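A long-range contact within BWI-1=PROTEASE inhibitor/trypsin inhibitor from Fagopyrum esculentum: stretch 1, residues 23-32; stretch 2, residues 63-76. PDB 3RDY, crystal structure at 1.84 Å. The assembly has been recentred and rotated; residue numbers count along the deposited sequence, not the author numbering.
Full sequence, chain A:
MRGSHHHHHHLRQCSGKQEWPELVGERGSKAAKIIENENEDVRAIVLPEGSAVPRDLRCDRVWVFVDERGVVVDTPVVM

Stretch 1, residues 23-32: LVGERGSKAA
Stretch 2, residues 63-76: WVFVDERGVVVDTP

What pins the two backbones together? Three hydrogen bonds do, all between main-chain atoms: Gly-25 N to Val-72 O at 2.9 Å, Val-72 N to Glu-26 O at 2.8 Å, and Gly-28 N to Gly-70 O at 2.9 Å. Val-72 thus both gives and accepts, and the last two bonds form a single beta bridge between Arg-27 and Val-71, with their CA atoms 4.4 Å apart. Arg-27 occupies the N-cap position just before helix 28-32, which runs nearly antiparallel to strand 63-66 (161°), the axes 9.3 Å apart at closest.

Which turns present these groups? A type II turn from Leu-23 to Glu-26, closed by Glu-26 N to Leu-23 O at 3.1 Å, puts Gly-25 at phi/psi 89/5, where a CB would jam against the preceding carbonyl. A type I turn spans Asp-67 to Gly-70; Asp-67, chi1 p, accepts at OD1 from Val-71 N at 3.0 Å. Gly-70 (84/14) has the positive phi that favours glycine.

Which buried side chains pack against each other? Val-72, chi1 t, points toward stretch 1 and places CG2 3.7 Å from Ala-31 CB and 3.9 Å from Gly-28 CA. Val-64, also t, sets CG1 4.4 Å from Ala-31 CB. Ala-31 points toward these valines with one methyl. Val-66 (chi1 m) brings CG1 to 3.8 Å from Gly-28 CA; an ideal CB on Gly-28 would lie 3.0 Å from Val-66 CG1, a clash, so glycine fits.

What do the more exposed valines contribute? The CA-to-CB bond of exposed Val-24, chi1 t, points sideways to stretch 2, and its CG1 is 3.6 Å from Val-72 O and its CG2 3.8 Å from Thr-75 OG1. Val-71, likewise t, rests CG1 3.4 Å from Gly-25 C. The contact buries 483 Å² in total.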

# COMPACT_ATOMS: atom_id res chain seq x y z
N LEU A 23 -1.59 5.56 -7.37
CA LEU A 23 -2.78 5.10 -6.64
C LEU A 23 -3.29 6.06 -5.56
O LEU A 23 -4.32 5.80 -4.93
CB LEU A 23 -2.54 3.70 -6.06
CG LEU A 23 -2.96 2.49 -6.92
CD1 LEU A 23 -3.19 2.75 -8.42
CD2 LEU A 23 -2.09 1.26 -6.69
N VAL A 24 -2.57 7.15 -5.33
CA VAL A 24 -3.06 8.16 -4.39
C VAL A 24 -4.31 8.76 -5.04
O VAL A 24 -4.30 9.04 -6.23
CB VAL A 24 -2.01 9.24 -4.13
CG1 VAL A 24 -2.59 10.38 -3.27
CG2 VAL A 24 -0.78 8.61 -3.44
N GLY A 25 -5.38 8.88 -4.27
CA GLY A 25 -6.65 9.34 -4.77
C GLY A 25 -7.56 8.25 -5.29
O GLY A 25 -8.62 8.57 -5.82
N GLU A 26 -7.16 6.98 -5.15
CA GLU A 26 -8.02 5.85 -5.54
C GLU A 26 -8.64 5.25 -4.28
O GLU A 26 -8.06 5.33 -3.20
CB GLU A 26 -7.20 4.74 -6.27
CG GLU A 26 -6.47 5.22 -7.50
N ARG A 27 -9.82 4.65 -4.40
CA ARG A 27 -10.40 3.91 -3.29
C ARG A 27 -9.42 2.82 -2.80
O ARG A 27 -8.81 2.11 -3.61
CB ARG A 27 -11.72 3.25 -3.72
CG ARG A 27 -12.60 2.84 -2.55
N GLY A 28 -9.30 2.68 -1.48
CA GLY A 28 -8.36 1.73 -0.88
C GLY A 28 -8.46 0.30 -1.39
O GLY A 28 -7.44 -0.33 -1.69
N SER A 29 -9.69 -0.21 -1.51
CA SER A 29 -9.90 -1.57 -2.02
C SER A 29 -9.42 -1.74 -3.47
O SER A 29 -8.82 -2.78 -3.81
CB SER A 29 -11.38 -1.98 -1.88
OG SER A 29 -12.22 -1.08 -2.58
N LYS A 30 -9.66 -0.74 -4.31
CA LYS A 30 -9.21 -0.78 -5.70
C LYS A 30 -7.69 -0.77 -5.77
O LYS A 30 -7.07 -1.51 -6.54
CB LYS A 30 -9.76 0.41 -6.48
CG LYS A 30 -9.17 0.57 -7.88
CD LYS A 30 -9.63 1.87 -8.56
CE LYS A 30 -9.35 1.80 -10.07
NZ LYS A 30 -9.44 3.15 -10.71
N ALA A 31 -7.08 0.12 -4.99
CA ALA A 31 -5.62 0.18 -4.89
C ALA A 31 -4.99 -1.14 -4.45
O ALA A 31 -4.01 -1.61 -5.06
CB ALA A 31 -5.20 1.33 -3.95
N ALA A 32 -5.55 -1.76 -3.40
CA ALA A 32 -5.01 -3.00 -2.83
C ALA A 32 -4.99 -4.12 -3.88
O ALA A 32 -4.04 -4.90 -3.97
CB ALA A 32 -5.87 -3.41 -1.60
N TRP A 63 1.68 -1.09 3.04
CA TRP A 63 0.65 -0.36 3.79
C TRP A 63 -0.08 0.55 2.83
O TRP A 63 0.54 1.26 2.04
CB TRP A 63 1.26 0.51 4.89
CG TRP A 63 2.05 -0.24 5.93
CD1 TRP A 63 3.39 -0.12 6.18
CD2 TRP A 63 1.56 -1.23 6.83
NE1 TRP A 63 3.76 -0.98 7.19
CE2 TRP A 63 2.65 -1.67 7.62
CE3 TRP A 63 0.29 -1.77 7.08
CZ2 TRP A 63 2.52 -2.64 8.62
CZ3 TRP A 63 0.16 -2.74 8.07
CH2 TRP A 63 1.27 -3.15 8.83
N VAL A 64 -1.40 0.56 2.93
CA VAL A 64 -2.24 1.39 2.07
C VAL A 64 -3.05 2.32 2.97
O VAL A 64 -4.07 1.91 3.54
CB VAL A 64 -3.15 0.50 1.15
CG1 VAL A 64 -4.12 1.34 0.30
CG2 VAL A 64 -2.26 -0.37 0.22
N PHE A 65 -2.56 3.55 3.13
CA PHE A 65 -3.14 4.47 4.11
C PHE A 65 -4.25 5.30 3.47
O PHE A 65 -4.02 5.96 2.45
CB PHE A 65 -2.09 5.42 4.64
CG PHE A 65 -1.08 4.76 5.53
CD1 PHE A 65 -1.46 4.27 6.77
CD2 PHE A 65 0.25 4.64 5.12
CE1 PHE A 65 -0.52 3.66 7.59
CE2 PHE A 65 1.18 4.04 5.93
CZ PHE A 65 0.80 3.56 7.16
N VAL A 66 -5.42 5.28 4.09
CA VAL A 66 -6.59 5.95 3.53
C VAL A 66 -7.16 7.03 4.45
O VAL A 66 -7.03 6.97 5.69
CB VAL A 66 -7.70 4.92 3.17
CG1 VAL A 66 -7.22 3.98 2.02
CG2 VAL A 66 -8.11 4.10 4.41
N ASP A 67 -7.83 8.01 3.85
CA ASP A 67 -8.50 9.05 4.64
C ASP A 67 -9.85 8.55 5.14
O ASP A 67 -10.21 7.37 4.96
CB ASP A 67 -8.65 10.34 3.83
CG ASP A 67 -9.55 10.18 2.59
OD1 ASP A 67 -10.36 9.23 2.53
OD2 ASP A 67 -9.44 11.00 1.67
N GLU A 68 -10.62 9.43 5.77
CA GLU A 68 -11.86 8.99 6.40
C GLU A 68 -12.92 8.59 5.39
O GLU A 68 -13.89 7.91 5.74
CB GLU A 68 -12.39 10.04 7.40
CG GLU A 68 -11.65 10.02 8.74
N ARG A 69 -12.71 8.99 4.14
CA ARG A 69 -13.58 8.59 3.04
C ARG A 69 -13.13 7.28 2.35
O ARG A 69 -13.75 6.85 1.38
CB ARG A 69 -13.66 9.76 2.03
CG ARG A 69 -14.38 10.98 2.55
CD ARG A 69 -13.96 12.24 1.79
N GLY A 70 -12.08 6.65 2.85
CA GLY A 70 -11.61 5.37 2.31
C GLY A 70 -10.71 5.50 1.10
O GLY A 70 -10.46 4.52 0.38
N VAL A 71 -10.23 6.72 0.85
CA VAL A 71 -9.40 6.98 -0.32
C VAL A 71 -7.91 7.05 0.06
O VAL A 71 -7.54 7.66 1.07
CB VAL A 71 -9.85 8.25 -1.03
CG1 VAL A 71 -8.84 8.64 -2.14
CG2 VAL A 71 -11.30 8.05 -1.60
N VAL A 72 -7.07 6.47 -0.79
CA VAL A 72 -5.62 6.46 -0.54
C VAL A 72 -5.04 7.88 -0.47
O VAL A 72 -5.22 8.68 -1.40
CB VAL A 72 -4.87 5.65 -1.62
CG1 VAL A 72 -3.36 5.65 -1.37
CG2 VAL A 72 -5.42 4.21 -1.70
N VAL A 73 -4.34 8.19 0.62
CA VAL A 73 -3.77 9.53 0.77
C VAL A 73 -2.26 9.57 0.86
O VAL A 73 -1.68 10.64 0.71
CB VAL A 73 -4.32 10.27 2.02
CG1 VAL A 73 -5.75 10.68 1.79
CG2 VAL A 73 -4.17 9.39 3.24
N ASP A 74 -1.63 8.43 1.16
CA ASP A 74 -0.17 8.32 1.13
C ASP A 74 0.24 7.38 0.00
O ASP A 74 -0.47 6.42 -0.28
CB ASP A 74 0.38 7.75 2.44
CG ASP A 74 0.11 8.65 3.62
OD1 ASP A 74 -0.09 8.15 4.74
OD2 ASP A 74 0.10 9.87 3.42
N THR A 75 1.39 7.64 -0.61
CA THR A 75 1.91 6.75 -1.65
C THR A 75 2.18 5.35 -1.10
O THR A 75 3.03 5.20 -0.21
CB THR A 75 3.23 7.27 -2.25
OG1 THR A 75 3.00 8.55 -2.85
CG2 THR A 75 3.73 6.28 -3.33
N PRO A 76 1.46 4.32 -1.61
CA PRO A 76 1.77 2.97 -1.10
C PRO A 76 3.17 2.53 -1.59
O PRO A 76 3.52 2.75 -2.76
CB PRO A 76 0.66 2.09 -1.71
CG PRO A 76 -0.46 3.06 -2.05
CD PRO A 76 0.26 4.34 -2.46